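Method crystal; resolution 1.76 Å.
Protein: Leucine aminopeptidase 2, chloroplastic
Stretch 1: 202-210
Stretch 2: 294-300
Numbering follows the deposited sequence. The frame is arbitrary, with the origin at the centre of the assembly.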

# COMPACT_ATOMS: atom_id res chain seq x y z
N GLU A 202 -13.41 5.76 -43.46
CA GLU A 202 -14.81 6.01 -43.82
C GLU A 202 -15.18 7.46 -43.60
O GLU A 202 -15.84 8.07 -44.44
N LEU A 203 -14.77 8.02 -42.46
CA LEU A 203 -15.02 9.44 -42.19
C LEU A 203 -14.39 10.36 -43.24
O LEU A 203 -15.00 11.33 -43.68
N ALA A 204 -13.16 10.04 -43.66
CA ALA A 204 -12.44 10.83 -44.65
C ALA A 204 -13.18 10.84 -45.99
O ALA A 204 -13.27 11.86 -46.69
N HIS A 205 -13.69 9.68 -46.35
CA HIS A 205 -14.41 9.52 -47.61
C HIS A 205 -15.63 10.45 -47.71
O HIS A 205 -15.93 10.98 -48.78
N THR A 206 -16.29 10.71 -46.59
CA THR A 206 -17.46 11.56 -46.55
C THR A 206 -17.23 13.00 -47.09
O THR A 206 -18.09 13.52 -47.79
N ALA A 207 -16.07 13.62 -46.83
CA ALA A 207 -15.69 14.86 -47.58
C ALA A 207 -14.55 14.72 -48.59
O ALA A 207 -14.13 15.71 -49.21
N GLY A 208 -14.08 13.51 -48.81
CA GLY A 208 -12.89 13.34 -49.63
C GLY A 208 -11.73 14.10 -48.99
O GLY A 208 -11.03 14.85 -49.67
N LEU A 209 -11.57 13.97 -47.67
CA LEU A 209 -10.28 14.25 -47.07
C LEU A 209 -9.35 13.17 -47.61
O LEU A 209 -9.76 12.03 -47.76
N ASP A 210 -8.10 13.52 -47.92
CA ASP A 210 -7.12 12.50 -48.32
C ASP A 210 -6.81 11.66 -47.09
O ASP A 210 -6.68 12.20 -45.97
N ALA A 294 -11.95 17.20 -35.30
CA ALA A 294 -11.66 18.55 -35.80
C ALA A 294 -11.47 18.53 -37.32
O ALA A 294 -12.05 19.38 -38.03
N LEU A 295 -10.71 17.57 -37.83
CA LEU A 295 -10.52 17.45 -39.29
C LEU A 295 -11.83 17.26 -40.04
O LEU A 295 -12.03 17.86 -41.11
N THR A 296 -12.74 16.46 -39.49
CA THR A 296 -14.05 16.22 -40.13
C THR A 296 -14.93 17.47 -40.21
O THR A 296 -15.80 17.56 -41.07
N ALA A 297 -14.73 18.41 -39.30
CA ALA A 297 -15.49 19.67 -39.30
C ALA A 297 -15.00 20.71 -40.32
O ALA A 297 -15.73 21.64 -40.64
N LEU A 298 -13.78 20.57 -40.82
CA LEU A 298 -13.19 21.62 -41.65
C LEU A 298 -13.88 21.80 -43.03
O LEU A 298 -14.08 22.93 -43.45
N PRO A 299 -14.23 20.70 -43.71
CA PRO A 299 -14.91 20.89 -45.02
C PRO A 299 -16.21 21.70 -44.93
O PRO A 299 -16.45 22.54 -45.80
N ARG A 300 -16.99 21.49 -43.88
CA ARG A 300 -18.22 22.28 -43.67
C ARG A 300 -17.95 23.75 -43.44
O ARG A 300 -18.67 24.60 -43.96

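The contact between these two stretches is small and made by apolar packing: 247 Å² is buried in all, counting both sides, and no hydrogen bond crosses it. Three residues cover most of that surface, Leu209 from the first stretch and Thr296 and Pro299 from the second.

Leu209 is the centre of the design. It lies just past the helix that carries Leu203, after Gly208, whose positive phi is easy for glycine and turns the chain out of helical geometry. The backbone N of Leu209 still bonds back to the O of Ala204 at 2.9 Å, which ties the departing chain to the turn it leaves. The CA-to-CB bond of Leu209 points toward the second stretch, and the side chain takes the common m,t rotamer (chi1 -63°, chi2 169°). Both of its methyls lie near the backbone O of Leu295, CD1 at 3.9 Å and CD2 at 4.2 Å. Its CD1 is also 4.5 Å from the CB of Leu295 and 4.4 Å from the CA of Thr296, so this methyl rests largely on helix backbone; its CD2 also meets the CG of Pro299 at 3.9 Å.

Pro299 is the second anchor. Its CA-to-CB bond points toward the first stretch, the ring is puckered C-gamma exo, and its CG serves two partners: besides Leu209 it touches the CB of Ala207 at 3.5 Å, the closest approach in the contact. The CA atoms of Ala207 and Pro299 are 6.6 Å apart, and the single methyl of Ala207 reaches the ring. Proline also has no backbone NH to give to the preceding turn, and the helix is kinked here, with the N atoms of Pro299 and Arg300 both lacking that bond.

Thr296 covers about as much surface as Pro299, although its CA-to-CB bond runs sideways. In the p rotamer (chi1 68°) it presents its methyl to the first helix, CG2 lying 4.2 Å from the CB of Leu203. Its OG1 is hydrogen-bonded elsewhere in the structure, so the polar atom is satisfied without a partner across the contact. Leu203 points in with an m,t side chain; Leu295, also m,t, is set sideways and contributes mainly its backbone O and CB.

The remaining residues stay out. Ala204 points away, while the side chains of Glu202, His205 and Thr206 do not reach the other stretch; Arg300 starts sideways and its end leads away. The rule to read here is economical: one leucine straddles a backbone surface and a proline ring, with a threonine methyl and an alanine methyl adding to the contact.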

# COMPACT_ATOMS: atom_id res chain seq x y z
CB GLU A 202 -15.76 5.07 -43.07
CG GLU A 202 -17.25 5.39 -43.32
CD GLU A 202 -18.18 4.18 -43.31
OE1 GLU A 202 -17.74 3.04 -43.07
OE2 GLU A 202 -19.39 4.36 -43.59
CB LEU A 203 -14.53 9.82 -40.78
CG LEU A 203 -15.32 9.20 -39.63
CD1 LEU A 203 -14.52 9.28 -38.32
CD2 LEU A 203 -16.68 9.86 -39.49
CB ALA A 204 -11.05 10.26 -44.86
CB HIS A 205 -14.80 8.05 -47.78
CG HIS A 205 -15.34 7.75 -49.13
ND1 HIS A 205 -16.69 7.78 -49.41
CD2 HIS A 205 -14.71 7.47 -50.29
CE1 HIS A 205 -16.86 7.51 -50.69
NE2 HIS A 205 -15.68 7.31 -51.25
CB THR A 206 -18.09 11.46 -45.15
OG1 THR A 206 -18.51 10.09 -44.95
CG2 THR A 206 -19.24 12.38 -44.99
CB ALA A 207 -15.38 16.02 -46.65
CB LEU A 209 -10.35 14.14 -45.53
CG LEU A 209 -11.25 15.10 -44.77
CD1 LEU A 209 -11.41 14.68 -43.32
CD2 LEU A 209 -10.72 16.51 -44.86
CB ASP A 210 -5.84 13.12 -48.87
CG ASP A 210 -6.08 14.05 -50.04
OD1 ASP A 210 -6.76 13.63 -51.01
OD2 ASP A 210 -5.60 15.21 -49.99
CB ALA A 294 -10.43 19.14 -35.13
CB LEU A 295 -9.53 16.34 -39.64
CG LEU A 295 -8.07 16.81 -39.54
CD1 LEU A 295 -7.14 15.66 -39.21
CD2 LEU A 295 -7.63 17.49 -40.83
CB THR A 296 -14.90 15.08 -39.47
OG1 THR A 296 -15.34 15.46 -38.14
CG2 THR A 296 -14.15 13.76 -39.45
CB ALA A 297 -15.45 20.29 -37.91
CB LEU A 298 -11.69 21.41 -41.82
CG LEU A 298 -10.90 21.43 -40.50
CD1 LEU A 298 -9.42 21.25 -40.76
CD2 LEU A 298 -11.18 22.69 -39.70
CB PRO A 299 -15.15 19.45 -45.49
CG PRO A 299 -14.02 18.68 -44.87
CD PRO A 299 -13.84 19.29 -43.51
CB ARG A 300 -18.99 21.73 -42.46
CG ARG A 300 -20.23 22.51 -42.03
CD ARG A 300 -21.34 22.43 -43.07
NE ARG A 300 -22.67 22.53 -42.45
CZ ARG A 300 -23.50 23.58 -42.49
NH1 ARG A 300 -23.19 24.70 -43.15
NH2 ARG A 300 -24.67 23.50 -41.86